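Local structure of cellulosome anchoring protein cohesin region (Clostridium thermocellum, 4DH2) at residues Ala13-Val19 with Lys147-Leu153; Val32-Phe38 with Val109-Val115; Asn40-Ile46 with Leu103-Asp107; Gly45-Phe49 with Phe93-Gln98; Asp56-Ile60 with Arg116-Ile121. The protein carries a type I cohesin domain that binds a dockerin, and so probably anchors dockerin-bearing components of the cellulosome. All coordinates share one frame; numbering follows the deposited sequence.

Overall arrangement
Contact 4 is buried in the complex with the dockerin, while the other four mix buried and more open residues. Contacts 1 and 2 are strand pairings, parallel in contact 1 and antiparallel, with a bulge, in contact 2, and they meet where Val19 packs on Phe38 and Phe110. Contact 3 joins two loops at the same end of the domain as contacts 1 and 4, sharing Gly45 and Ile46 with contact 4; a carboxylate gripping two backbone amides adds to a single antiparallel bridge. Contact 4 differs again, pairing an aromatic interior with a polar surface that meets the dockerin. Contact 5, about 34 Å from contact 4 between centres, lies on the opposite side of the chain's centre but shares strand 108-117 with contact 2.

Contact 1: residues Ala13-Val19 with Lys147-Leu153; sequences ADYILDV and KPILAVL
The Tyr15 ring has Pro148 O at its edge, close to the ring plane and 3.8 Å from Tyr15 CD2, while CB of the preceding Asp14 sits over the centre of one face; the His44 ring also meets it. Lys147 CE approaches the ring obliquely, and the lysine chain, extended at chi2 and bent at chi3 (74°), carries NZ on to two oxygens. Lys147 NZ donates to Tyr15 OH at 3.1 Å and forms a salt bridge with Asp14 OD2, also at 3.1 Å, where Asp14 OD2 offers its anti lone pair. A water links Asp14 N to Pro148 O beside this cluster. Beyond it the segments run as parallel strands, their axes at 27°: Leu150 N bonds to Tyr15 O, Leu17 N to Leu150 O, Val152 N to Leu17 O and Val19 N to Val152 O. The first and last strands of the domain thus lie side by side, the pairing that closes the jelly-roll of cohesins. On the face of Leu17, Ala151 and Val19, Leu17 CD1 reaches Ala151 CB at 4.0 Å and Leu17 CD2 reaches Ile149 CG2; CG between the backbone N and carbonyl carbon (chi1 56°) sets both branches there. Val19 CB meets Leu153 CD2 at 3.6 Å. On the other face Ile16 CD1 touches Val152 CG2 at 3.5 Å, and Asp18 OD2 is bonded to Asn40 ND2.

Contact 2: residues Val32-Phe38 with Val109-Val115; sequences VEIPLKF and VFAKLTV
Phe110 and Ala111 both face Leu36 across this antiparallel pair, a classic beta bulge in the cohesin beta-sandwich. The evidence is in the bonds: Leu36 O accepts from Phe110 N at 2.8 Å and, weakly, from Ala111 N at 3.5 Å. The Phe110 side chain leaves this bulge with CG between its backbone N and carbonyl carbon (chi1 79°). Its CB stands over the centre of the Phe38 ring, 3.9 Å from the centroid. CG and CD2 then pass over the Phe38 rim, Phe110 CD2 being 3.2 Å from Phe38 CE1, so the rings form an offset stack with planes at 18°. Farther out, Phe110 CE2 presses on Leu36 CB at 3.3 Å, and Phe110 CZ lies 4.0 Å from Leu36 CD1. On the face of Leu36 and Leu113, Leu36 CD1 also meets Leu113 CG, and Phe91 of strand 88-94 packs on both leucines. On the opposite face a water spans Glu33 and Thr114, donating to Glu33 OE2 and lying 2.6 Å from Thr114 OG1.

Contact 3: residues Asn40-Ile46 with Leu103-Asp107; sequences NVPSHGI and LIKTD
Asp107 grips two successive backbone amides of the other loop with its carboxylate. Asn40 N donates to OD2 of Asp107 at 2.8 Å from above the carboxylate plane, and Val41 N reaches Asp107 OD1 at 2.9 Å on the syn side but tilted out of that plane, so both oxygens are used and the group's rotation is fixed. Backbone bonds close the other end, Ile46 N to Ile104 O and Ile104 N to Ile46 O. A water lies within bonding distance of Val41 O and Lys105 O between these ends. Packing is largely of carbon on carbonyl. Val41 CG1 sits 3.4 Å from Ile104 O, and the extended Lys105 chain runs past Ser43 O, with Lys105 CG 3.4 Å from it. Leu103 CD1 meets His44 O at 3.5 Å. Gly45 brings its CA to 3.3 Å from Ile104 O, a CA-H...O contact. A type I beta turn, Pro42 to Gly45, and the single antiparallel bridge Ile46-Ile104 thus join two inter-strand loops at one end of the cohesin beta-sandwich.

Contact 4: residues Gly45-Phe49 with Phe93-Gln98; sequences GIQSF and FDDDKQ
Ser48-Phe49 and Phe93-Asp94 pair antiparallel, with Phe49 and Phe93 exchanging backbone bonds, Phe49 N to Phe93 O and Phe93 N to Phe49 O, and Asp95 N extending the pairing to Gln47 O at 3.0 Å. Phe93 O is held twice, since Ser48 OG also donates to it at 2.8 Å, in the carbonyl plane. On the inward face, Phe93 CB lies over the Phe49 ring, 3.3 Å from Phe49 CE2; the two rings are near parallel but slid apart, their centroids 5.5 Å from each other. Gln47 works on the polar side. CG anti to its backbone N (chi1 164°) and a bend at chi2 bring the amide round to Asp94, where Gln47 NE2 donates to Asp94 OD1 at 2.8 Å and to Asp95 O at 3.2 Å, both acceptors near the amide plane. A water bridges Gln47 OE1 and Asp95 OD2, which also accepts from Gly102 N. Asp94 OD2 makes a salt bridge to Lys25 of the dockerin chain, and Gln98 OE1 bonds to Arg26 of that chain, placing this edge in the recognition surface. Gln47 and Ser48 form a classic beta bulge against Cys142 of strand 129-142, while Phe93 and Asp95 pack on Asn77 of helix 74-77.

Contact 5: residues Asp56-Ile60 with Arg116-Ile121; sequences DSKAI and RIKPDI
Lys118 ends its extended side chain on a main-chain carbonyl: Lys118 NZ donates to Ser57 O at 2.8 Å, nearly in line with the C=O bond (171°). On the way Lys118 CD passes Lys58 O at 3.5 Å and Lys118 CG lies 3.6 Å from Ala59 O, laying the chain along the turn. The backbone of the same residue is also engaged, with Lys118 N bonding to Ala59 O at 2.9 Å, beside the non-hydrogen-bonded pair Ile60 and Ile117. Ile121 CD1 supplies an apolar touch on Ala59 CB at 3.7 Å, and a water donates to Lys58 O and, weakly, to Asp120 OD1. Asp56 OD1 shapes segment 56-60 by accepting from Lys58 N, an Asx turn. Arg116 forms a salt bridge with Glu61. At the end of the cohesin beta-sandwich far from the dockerin-binding residues of contact 4, the turn before strand 60-67 is thus tied to the exit of strand 108-117 chiefly through Lys118, by backbone and side chain, and the lysine's charge is probably eased by a carbonyl dipole.

Contact 1: residues Ala13-Val19 with Lys147-Leu153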
# COMPACT_ATOMS: atom_id res chain seq x y z
N ALA A 13 -11.12 7.72 -14.27
CA ALA A 13 -11.92 8.00 -13.07
C ALA A 13 -12.20 9.48 -12.94
O ALA A 13 -11.80 10.27 -13.80
CB ALA A 13 -11.18 7.49 -11.84
N ASP A 14 -12.90 9.87 -11.86
CA ASP A 14 -13.28 11.26 -11.72
C ASP A 14 -12.29 12.08 -10.93
O ASP A 14 -12.39 13.30 -10.88
CB ASP A 14 -14.64 11.34 -11.02
CG ASP A 14 -15.75 10.77 -11.84
OD1 ASP A 14 -15.54 10.54 -13.05
OD2 ASP A 14 -16.85 10.54 -11.31
N TYR A 15 -11.37 11.39 -10.25
CA TYR A 15 -10.43 12.05 -9.34
C TYR A 15 -9.03 11.51 -9.56
O TYR A 15 -8.82 10.38 -10.01
CB TYR A 15 -10.79 11.79 -7.87
CG TYR A 15 -12.26 12.05 -7.61
CD1 TYR A 15 -12.78 13.33 -7.66
CD2 TYR A 15 -13.11 11.01 -7.35
CE1 TYR A 15 -14.15 13.54 -7.44
CE2 TYR A 15 -14.45 11.21 -7.13
CZ TYR A 15 -14.97 12.46 -7.18
OH TYR A 15 -16.32 12.60 -6.93
N ILE A 16 -8.06 12.32 -9.17
CA ILE A 16 -6.68 11.98 -9.39
C ILE A 16 -5.77 12.62 -8.33
O ILE A 16 -6.11 13.65 -7.73
CB ILE A 16 -6.29 12.45 -10.83
CG1 ILE A 16 -4.96 11.87 -11.27
CG2 ILE A 16 -6.28 13.98 -10.90
CD1 ILE A 16 -4.92 11.57 -12.80
N LEU A 17 -4.64 11.97 -8.07
CA LEU A 17 -3.54 12.55 -7.30
C LEU A 17 -2.22 12.07 -7.89
O LEU A 17 -2.18 11.25 -8.82
CB LEU A 17 -3.62 12.21 -5.81
CG LEU A 17 -3.66 10.71 -5.50
CD1 LEU A 17 -2.31 10.11 -5.48
CD2 LEU A 17 -4.37 10.51 -4.15
N ASP A 18 -1.14 12.62 -7.35
CA ASP A 18 0.19 12.25 -7.76
C ASP A 18 0.91 11.61 -6.58
O ASP A 18 0.77 12.09 -5.45
CB ASP A 18 0.99 13.48 -8.19
CG ASP A 18 0.45 14.10 -9.46
OD1 ASP A 18 0.84 13.65 -10.54
OD2 ASP A 18 -0.34 15.03 -9.37
N VAL A 19 1.64 10.54 -6.87
CA VAL A 19 2.45 9.86 -5.87
C VAL A 19 3.92 9.98 -6.31
O VAL A 19 4.26 9.58 -7.43
CB VAL A 19 2.06 8.38 -5.76
CG1 VAL A 19 2.88 7.69 -4.73
CG2 VAL A 19 0.58 8.25 -5.45
N LYS A 147 -15.43 5.27 -4.83
CA LYS A 147 -15.11 5.71 -6.19
C LYS A 147 -13.59 5.74 -6.32
O LYS A 147 -12.88 6.14 -5.40
CB LYS A 147 -15.66 7.10 -6.47
CG LYS A 147 -17.19 7.16 -6.52
CD LYS A 147 -17.65 8.60 -6.75
CE LYS A 147 -17.41 9.06 -8.19
NZ LYS A 147 -17.96 10.44 -8.42
N PRO A 148 -13.10 5.33 -7.49
CA PRO A 148 -11.65 5.29 -7.65
C PRO A 148 -11.06 6.69 -7.71
O PRO A 148 -11.68 7.63 -8.21
CB PRO A 148 -11.44 4.54 -8.98
CG PRO A 148 -12.74 4.61 -9.68
CD PRO A 148 -13.80 4.68 -8.61
N ILE A 149 -9.84 6.79 -7.21
CA ILE A 149 -9.02 7.97 -7.36
C ILE A 149 -7.76 7.48 -8.08
O ILE A 149 -7.11 6.57 -7.60
CB ILE A 149 -8.61 8.55 -5.99
CG1 ILE A 149 -9.86 9.00 -5.17
CG2 ILE A 149 -7.66 9.68 -6.18
CD1 ILE A 149 -9.52 9.36 -3.72
N LEU A 150 -7.47 8.00 -9.27
CA LEU A 150 -6.26 7.58 -9.96
C LEU A 150 -5.01 8.14 -9.31
O LEU A 150 -5.00 9.26 -8.83
CB LEU A 150 -6.29 8.05 -11.41
CG LEU A 150 -7.53 7.62 -12.16
CD1 LEU A 150 -7.51 8.21 -13.57
CD2 LEU A 150 -7.60 6.13 -12.22
N ALA A 151 -3.92 7.37 -9.38
CA ALA A 151 -2.67 7.81 -8.81
C ALA A 151 -1.64 7.89 -9.94
O ALA A 151 -1.33 6.89 -10.57
CB ALA A 151 -2.19 6.81 -7.77
N VAL A 152 -1.16 9.09 -10.21
CA VAL A 152 -0.10 9.23 -11.19
C VAL A 152 1.22 8.97 -10.48
O VAL A 152 1.67 9.79 -9.68
CB VAL A 152 -0.07 10.65 -11.77
CG1 VAL A 152 1.05 10.74 -12.85
CG2 VAL A 152 -1.45 11.06 -12.32
N LEU A 153 1.83 7.85 -10.78
CA LEU A 153 3.04 7.44 -10.07
C LEU A 153 4.32 7.97 -10.74
O LEU A 153 4.52 7.88 -11.95
CB LEU A 153 3.10 5.94 -10.06
CG LEU A 153 1.86 5.23 -9.49
CD1 LEU A 153 2.01 3.75 -9.58
CD2 LEU A 153 1.61 5.65 -8.04
O HOH W 1 -13.92 8.21 -9.73

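Contact 2: residues Val32-Phe38 with Val109-Val115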
# COMPACT_ATOMS: atom_id res chain seq x y z
N VAL A 32 19.71 6.47 5.52
CA VAL A 32 19.04 7.70 5.16
C VAL A 32 17.53 7.46 5.16
O VAL A 32 17.08 6.31 5.20
CB VAL A 32 19.47 8.18 3.76
CG1 VAL A 32 20.98 8.45 3.71
CG2 VAL A 32 19.08 7.15 2.69
N GLU A 33 16.77 8.55 5.15
CA GLU A 33 15.30 8.48 5.03
C GLU A 33 14.88 8.84 3.61
O GLU A 33 15.45 9.76 3.01
CB GLU A 33 14.64 9.43 6.02
CG GLU A 33 14.67 8.89 7.42
CD GLU A 33 14.01 9.81 8.42
OE1 GLU A 33 13.62 10.94 8.05
OE2 GLU A 33 13.89 9.38 9.59
N ILE A 34 13.95 8.08 3.03
CA ILE A 34 13.37 8.42 1.73
C ILE A 34 11.89 8.77 1.95
O ILE A 34 11.10 7.91 2.31
CB ILE A 34 13.48 7.24 0.73
CG1 ILE A 34 14.95 6.86 0.49
CG2 ILE A 34 12.81 7.61 -0.60
CD1 ILE A 34 15.08 5.63 -0.30
N PRO A 35 11.52 10.04 1.75
CA PRO A 35 10.14 10.46 1.90
C PRO A 35 9.36 10.10 0.65
O PRO A 35 9.89 10.22 -0.46
CB PRO A 35 10.22 11.98 2.08
CG PRO A 35 11.69 12.29 2.22
CD PRO A 35 12.41 11.19 1.50
N LEU A 36 8.12 9.68 0.86
CA LEU A 36 7.18 9.38 -0.21
C LEU A 36 5.99 10.32 -0.01
O LEU A 36 5.49 10.46 1.11
CB LEU A 36 6.73 7.91 -0.11
CG LEU A 36 7.87 6.91 0.05
CD1 LEU A 36 7.32 5.51 0.27
CD2 LEU A 36 8.79 6.91 -1.15
N LYS A 37 5.55 10.97 -1.08
CA LYS A 37 4.61 12.07 -0.99
C LYS A 37 3.41 11.85 -1.86
O LYS A 37 3.49 11.15 -2.86
CB LYS A 37 5.25 13.38 -1.45
CG LYS A 37 6.16 14.05 -0.44
CD LYS A 37 6.60 15.42 -0.94
CE LYS A 37 5.44 16.41 -0.95
NZ LYS A 37 5.55 17.46 -2.01
N PHE A 38 2.29 12.43 -1.44
CA PHE A 38 1.12 12.61 -2.26
C PHE A 38 1.02 14.09 -2.54
O PHE A 38 1.18 14.93 -1.63
CB PHE A 38 -0.17 12.25 -1.51
CG PHE A 38 -0.35 10.79 -1.20
CD1 PHE A 38 0.39 9.81 -1.86
CD2 PHE A 38 -1.32 10.41 -0.28
CE1 PHE A 38 0.20 8.48 -1.56
CE2 PHE A 38 -1.52 9.07 0.02
CZ PHE A 38 -0.76 8.11 -0.63
N VAL A 109 3.86 14.20 3.01
CA VAL A 109 4.52 12.91 3.12
C VAL A 109 3.56 11.87 3.66
O VAL A 109 2.95 12.07 4.72
CB VAL A 109 5.76 13.01 4.05
CG1 VAL A 109 6.33 11.63 4.31
CG2 VAL A 109 6.79 13.94 3.42
N PHE A 110 3.38 10.77 2.92
CA PHE A 110 2.51 9.68 3.38
C PHE A 110 3.28 8.56 4.06
O PHE A 110 2.70 7.79 4.84
CB PHE A 110 1.64 9.13 2.23
CG PHE A 110 2.35 8.17 1.29
CD1 PHE A 110 2.38 6.81 1.54
CD2 PHE A 110 2.92 8.64 0.12
CE1 PHE A 110 2.98 5.94 0.64
CE2 PHE A 110 3.51 7.79 -0.77
CZ PHE A 110 3.55 6.43 -0.51
N ALA A 111 4.58 8.46 3.79
CA ALA A 111 5.41 7.48 4.48
C ALA A 111 6.87 7.86 4.34
O ALA A 111 7.25 8.57 3.40
CB ALA A 111 5.16 6.11 3.94
N LYS A 112 7.68 7.41 5.28
CA LYS A 112 9.12 7.59 5.16
C LYS A 112 9.76 6.22 5.28
O LYS A 112 9.46 5.46 6.22
CB LYS A 112 9.64 8.49 6.29
CG LYS A 112 9.20 9.93 6.19
CD LYS A 112 9.78 10.76 7.35
CE LYS A 112 9.50 12.25 7.16
NZ LYS A 112 8.13 12.67 7.64
N LEU A 113 10.67 5.91 4.36
CA LEU A 113 11.43 4.69 4.44
C LEU A 113 12.74 5.04 5.13
O LEU A 113 13.30 6.09 4.85
CB LEU A 113 11.80 4.22 3.06
CG LEU A 113 10.64 4.05 2.09
CD1 LEU A 113 11.16 3.52 0.77
CD2 LEU A 113 9.61 3.13 2.69
N THR A 114 13.23 4.18 6.00
CA THR A 114 14.60 4.33 6.49
C THR A 114 15.37 3.19 5.88
O THR A 114 15.06 2.02 6.12
CB THR A 114 14.66 4.23 8.04
OG1 THR A 114 13.82 5.23 8.62
CG2 THR A 114 16.10 4.42 8.54
N VAL A 115 16.38 3.52 5.07
CA VAL A 115 17.12 2.49 4.39
C VAL A 115 18.61 2.63 4.60
O VAL A 115 19.13 3.73 4.83
CB VAL A 115 16.85 2.51 2.89
CG1 VAL A 115 15.34 2.55 2.64
CG2 VAL A 115 17.57 3.70 2.20
O HOH W 2 14.36 6.80 10.63

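Contact 3: residues Asn40-Ile46 with Leu103-Asp107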
# COMPACT_ATOMS: atom_id res chain seq x y z
N ASN A 40 -1.54 16.98 -4.88
CA ASN A 40 -2.84 17.15 -5.52
C ASN A 40 -3.87 16.14 -5.01
O ASN A 40 -4.65 15.59 -5.77
CB ASN A 40 -2.67 17.05 -7.02
CG ASN A 40 -1.70 18.09 -7.54
OD1 ASN A 40 -1.86 19.27 -7.24
ND2 ASN A 40 -0.67 17.66 -8.25
N VAL A 41 -3.84 15.91 -3.71
CA VAL A 41 -4.84 15.05 -3.08
C VAL A 41 -6.23 15.67 -3.24
O VAL A 41 -6.41 16.85 -2.93
CB VAL A 41 -4.52 14.84 -1.59
CG1 VAL A 41 -5.63 14.04 -0.89
CG2 VAL A 41 -3.14 14.16 -1.43
N PRO A 42 -7.21 14.88 -3.69
CA PRO A 42 -8.57 15.44 -3.75
C PRO A 42 -9.02 15.94 -2.39
O PRO A 42 -8.91 15.23 -1.38
CB PRO A 42 -9.44 14.26 -4.20
CG PRO A 42 -8.45 13.35 -4.99
CD PRO A 42 -7.14 13.50 -4.22
N SER A 43 -9.56 17.15 -2.36
CA SER A 43 -9.99 17.72 -1.09
C SER A 43 -11.11 16.93 -0.45
O SER A 43 -11.30 17.01 0.76
CB SER A 43 -10.40 19.18 -1.29
OG SER A 43 -11.51 19.26 -2.15
N HIS A 44 -11.89 16.18 -1.22
CA HIS A 44 -12.95 15.41 -0.59
C HIS A 44 -12.46 14.13 0.08
O HIS A 44 -13.20 13.51 0.85
CB HIS A 44 -14.14 15.16 -1.52
CG HIS A 44 -13.99 14.00 -2.46
ND1 HIS A 44 -13.24 14.07 -3.61
CD2 HIS A 44 -14.61 12.79 -2.49
CE1 HIS A 44 -13.35 12.92 -4.28
NE2 HIS A 44 -14.18 12.14 -3.61
N GLY A 45 -11.21 13.76 -0.19
CA GLY A 45 -10.51 12.83 0.67
C GLY A 45 -10.38 11.40 0.20
O GLY A 45 -11.28 10.84 -0.43
N ILE A 46 -9.23 10.81 0.53
CA ILE A 46 -8.96 9.39 0.37
C ILE A 46 -9.45 8.59 1.59
O ILE A 46 -9.06 8.87 2.74
CB ILE A 46 -7.45 9.15 0.23
CG1 ILE A 46 -6.88 9.99 -0.93
CG2 ILE A 46 -7.11 7.66 0.02
CD1 ILE A 46 -5.37 10.15 -0.86
N LEU A 103 -10.30 10.88 6.64
CA LEU A 103 -9.89 10.79 5.23
C LEU A 103 -8.64 11.59 5.03
O LEU A 103 -8.41 12.60 5.70
CB LEU A 103 -10.98 11.34 4.31
CG LEU A 103 -12.38 10.75 4.50
CD1 LEU A 103 -13.42 11.51 3.67
CD2 LEU A 103 -12.40 9.24 4.19
N ILE A 104 -7.81 11.17 4.07
CA ILE A 104 -6.63 11.96 3.77
C ILE A 104 -6.99 13.03 2.73
O ILE A 104 -7.40 12.69 1.62
CB ILE A 104 -5.48 11.10 3.25
CG1 ILE A 104 -5.06 10.09 4.32
CG2 ILE A 104 -4.27 11.96 2.87
CD1 ILE A 104 -4.07 9.08 3.83
N LYS A 105 -6.87 14.30 3.13
CA LYS A 105 -7.32 15.43 2.31
C LYS A 105 -6.22 16.43 2.02
O LYS A 105 -6.45 17.45 1.36
CB LYS A 105 -8.46 16.18 3.00
CG LYS A 105 -9.70 15.34 3.22
CD LYS A 105 -10.76 16.13 3.99
CE LYS A 105 -12.08 15.41 3.97
NZ LYS A 105 -13.12 16.11 4.82
N THR A 106 -5.02 16.14 2.53
CA THR A 106 -3.90 17.07 2.53
C THR A 106 -2.67 16.52 1.80
O THR A 106 -2.36 15.34 1.93
CB THR A 106 -3.50 17.33 3.98
OG1 THR A 106 -4.62 17.87 4.67
CG2 THR A 106 -2.33 18.31 4.05
N ASP A 107 -1.97 17.38 1.05
CA ASP A 107 -0.74 16.98 0.37
C ASP A 107 0.41 16.86 1.35
O ASP A 107 0.46 17.57 2.35
CB ASP A 107 -0.33 18.02 -0.66
CG ASP A 107 -1.26 18.09 -1.83
OD1 ASP A 107 -2.30 17.41 -1.78
OD2 ASP A 107 -0.96 18.84 -2.80
O HOH W 3 -5.48 18.55 -1.11

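Contact 4: residues Gly45-Phe49 with Phe93-Gln98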
# COMPACT_ATOMS: atom_id res chain seq x y z
N GLY A 45 -11.21 13.76 -0.19
CA GLY A 45 -10.51 12.83 0.67
C GLY A 45 -10.38 11.40 0.20
O GLY A 45 -11.28 10.84 -0.43
N ILE A 46 -9.23 10.81 0.53
CA ILE A 46 -8.96 9.39 0.37
C ILE A 46 -9.45 8.59 1.59
O ILE A 46 -9.06 8.87 2.74
CB ILE A 46 -7.45 9.15 0.23
CG1 ILE A 46 -6.88 9.99 -0.93
CG2 ILE A 46 -7.11 7.66 0.02
CD1 ILE A 46 -5.37 10.15 -0.86
N GLN A 47 -10.27 7.59 1.33
CA GLN A 47 -10.71 6.62 2.33
C GLN A 47 -9.69 5.51 2.52
O GLN A 47 -9.41 5.07 3.66
CB GLN A 47 -12.04 6.03 1.87
CG GLN A 47 -12.48 4.75 2.57
CD GLN A 47 -12.94 5.03 3.98
OE1 GLN A 47 -13.76 5.91 4.21
NE2 GLN A 47 -12.37 4.32 4.94
N SER A 48 -9.13 5.02 1.42
CA SER A 48 -8.23 3.89 1.52
C SER A 48 -7.26 3.87 0.34
O SER A 48 -7.62 4.29 -0.77
CB SER A 48 -9.02 2.60 1.51
OG SER A 48 -8.17 1.46 1.53
N PHE A 49 -6.07 3.36 0.58
CA PHE A 49 -5.15 3.10 -0.52
C PHE A 49 -4.28 1.93 -0.22
O PHE A 49 -4.04 1.58 0.94
CB PHE A 49 -4.31 4.33 -0.89
CG PHE A 49 -3.24 4.71 0.14
CD1 PHE A 49 -2.03 4.04 0.19
CD2 PHE A 49 -3.46 5.76 1.01
CE1 PHE A 49 -1.07 4.43 1.10
CE2 PHE A 49 -2.52 6.14 1.91
CZ PHE A 49 -1.31 5.47 1.97
N PHE A 93 -3.64 1.68 3.77
CA PHE A 93 -4.28 2.69 4.59
C PHE A 93 -5.78 2.58 4.46
O PHE A 93 -6.29 2.36 3.37
CB PHE A 93 -3.87 4.09 4.13
CG PHE A 93 -4.69 5.17 4.74
CD1 PHE A 93 -4.36 5.68 5.98
CD2 PHE A 93 -5.82 5.63 4.11
CE1 PHE A 93 -5.16 6.66 6.58
CE2 PHE A 93 -6.63 6.60 4.70
CZ PHE A 93 -6.29 7.12 5.95
N ASP A 94 -6.49 2.71 5.59
CA ASP A 94 -7.92 2.81 5.57
C ASP A 94 -8.34 3.63 6.79
O ASP A 94 -7.86 3.40 7.89
CB ASP A 94 -8.55 1.42 5.68
CG ASP A 94 -10.05 1.46 5.82
OD1 ASP A 94 -10.71 2.05 4.93
OD2 ASP A 94 -10.60 0.92 6.84
N ASP A 95 -9.22 4.60 6.58
CA ASP A 95 -9.89 5.30 7.68
C ASP A 95 -10.84 4.34 8.40
O ASP A 95 -12.01 4.20 8.07
CB ASP A 95 -10.58 6.53 7.15
CG ASP A 95 -11.30 7.31 8.24
OD1 ASP A 95 -10.89 7.15 9.40
OD2 ASP A 95 -12.24 8.07 7.92
N ASP A 96 -10.28 3.69 9.42
CA ASP A 96 -10.82 2.47 10.01
C ASP A 96 -12.23 2.57 10.56
O ASP A 96 -12.98 1.60 10.51
CB ASP A 96 -9.85 2.05 11.11
CG ASP A 96 -10.19 0.71 11.73
OD1 ASP A 96 -10.29 -0.31 11.02
OD2 ASP A 96 -10.36 0.71 12.97
N LYS A 97 -12.60 3.73 11.06
CA LYS A 97 -13.91 3.89 11.70
C LYS A 97 -15.04 4.17 10.73
O LYS A 97 -16.23 4.09 11.10
CB LYS A 97 -13.84 4.98 12.76
CG LYS A 97 -12.90 4.61 13.88
CD LYS A 97 -12.69 5.75 14.85
CE LYS A 97 -11.79 5.32 16.00
NZ LYS A 97 -12.29 4.07 16.63
N GLN A 98 -14.69 4.46 9.47
CA GLN A 98 -15.68 4.50 8.41
C GLN A 98 -16.78 5.53 8.55
O GLN A 98 -17.89 5.28 8.10
CB GLN A 98 -16.35 3.15 8.24
CG GLN A 98 -15.36 2.00 8.04
CD GLN A 98 -14.55 2.14 6.76
OE1 GLN A 98 -15.00 2.76 5.79
NE2 GLN A 98 -13.35 1.56 6.75
O HOH W 4 -14.25 6.92 6.69

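Contact 5: residues Asp56-Ile60 with Arg116-Ile121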
# COMPACT_ATOMS: atom_id res chain seq x y z
N ASP A 56 16.03 -2.29 -5.05
CA ASP A 56 17.06 -3.25 -5.41
C ASP A 56 17.78 -3.66 -4.15
O ASP A 56 18.50 -2.87 -3.53
CB ASP A 56 18.03 -2.63 -6.41
CG ASP A 56 19.13 -3.59 -6.81
OD1 ASP A 56 19.09 -4.75 -6.34
OD2 ASP A 56 20.05 -3.18 -7.55
N SER A 57 17.56 -4.90 -3.73
CA SER A 57 18.12 -5.38 -2.48
C SER A 57 19.63 -5.51 -2.57
O SER A 57 20.30 -5.67 -1.55
CB SER A 57 17.49 -6.73 -2.08
OG SER A 57 17.88 -7.75 -2.99
N LYS A 58 20.19 -5.39 -3.77
CA LYS A 58 21.65 -5.45 -3.85
C LYS A 58 22.27 -4.15 -3.36
O LYS A 58 23.42 -4.13 -2.90
CB LYS A 58 22.12 -5.78 -5.27
CG LYS A 58 22.03 -7.26 -5.59
CD LYS A 58 22.35 -7.53 -7.05
CE LYS A 58 21.89 -8.91 -7.47
NZ LYS A 58 22.36 -9.97 -6.54
N ALA A 59 21.50 -3.08 -3.42
CA ALA A 59 21.99 -1.77 -3.03
C ALA A 59 21.32 -1.24 -1.78
O ALA A 59 21.90 -0.43 -1.06
CB ALA A 59 21.79 -0.79 -4.16
N ILE A 60 20.09 -1.67 -1.52
CA ILE A 60 19.31 -1.08 -0.46
C ILE A 60 18.75 -2.12 0.49
O ILE A 60 18.25 -3.17 0.08
CB ILE A 60 18.12 -0.33 -1.06
CG1 ILE A 60 18.60 0.92 -1.78
CG2 ILE A 60 17.12 0.05 0.03
CD1 ILE A 60 17.46 1.85 -2.21
N ARG A 116 19.31 1.51 4.48
CA ARG A 116 20.77 1.53 4.51
C ARG A 116 21.26 1.29 3.12
O ARG A 116 20.81 0.35 2.47
CB ARG A 116 21.32 0.43 5.40
CG ARG A 116 22.85 0.32 5.32
CD ARG A 116 23.38 -0.92 6.00
NE ARG A 116 23.45 -0.75 7.45
CZ ARG A 116 22.99 -1.62 8.33
NH1 ARG A 116 22.40 -2.74 7.95
NH2 ARG A 116 23.11 -1.36 9.62
N ILE A 117 22.16 2.13 2.66
CA ILE A 117 22.79 1.91 1.37
C ILE A 117 24.00 1.00 1.55
O ILE A 117 24.91 1.30 2.34
CB ILE A 117 23.22 3.24 0.74
CG1 ILE A 117 22.02 4.19 0.68
CG2 ILE A 117 23.85 2.99 -0.64
CD1 ILE A 117 22.36 5.56 0.18
N LYS A 118 24.02 -0.12 0.84
CA LYS A 118 25.04 -1.13 1.14
C LYS A 118 26.44 -0.60 0.84
O LYS A 118 26.68 -0.03 -0.20
CB LYS A 118 24.75 -2.45 0.43
CG LYS A 118 23.44 -3.06 0.91
CD LYS A 118 23.31 -4.53 0.58
CE LYS A 118 21.97 -5.06 1.07
NZ LYS A 118 21.76 -6.49 0.73
N PRO A 119 27.36 -0.76 1.80
CA PRO A 119 28.67 -0.12 1.65
C PRO A 119 29.50 -0.74 0.53
O PRO A 119 30.45 -0.12 0.10
CB PRO A 119 29.35 -0.36 3.01
CG PRO A 119 28.65 -1.56 3.60
CD PRO A 119 27.23 -1.49 3.08
N ASP A 120 29.10 -1.93 0.05
CA ASP A 120 29.89 -2.68 -0.92
C ASP A 120 29.32 -2.59 -2.33
O ASP A 120 29.59 -3.45 -3.16
CB ASP A 120 29.95 -4.15 -0.52
CG ASP A 120 28.60 -4.85 -0.66
OD1 ASP A 120 27.56 -4.18 -0.47
OD2 ASP A 120 28.59 -6.06 -0.95
N ILE A 121 28.55 -1.54 -2.60
CA ILE A 121 27.87 -1.43 -3.88
C ILE A 121 28.86 -1.15 -5.03
O ILE A 121 28.58 -1.48 -6.18
CB ILE A 121 26.75 -0.35 -3.83
CG1 ILE A 121 25.82 -0.50 -5.03
CG2 ILE A 121 27.33 1.04 -3.82
CD1 ILE A 121 25.15 -1.86 -5.12
O HOH W 5 25.27 -6.00 -2.10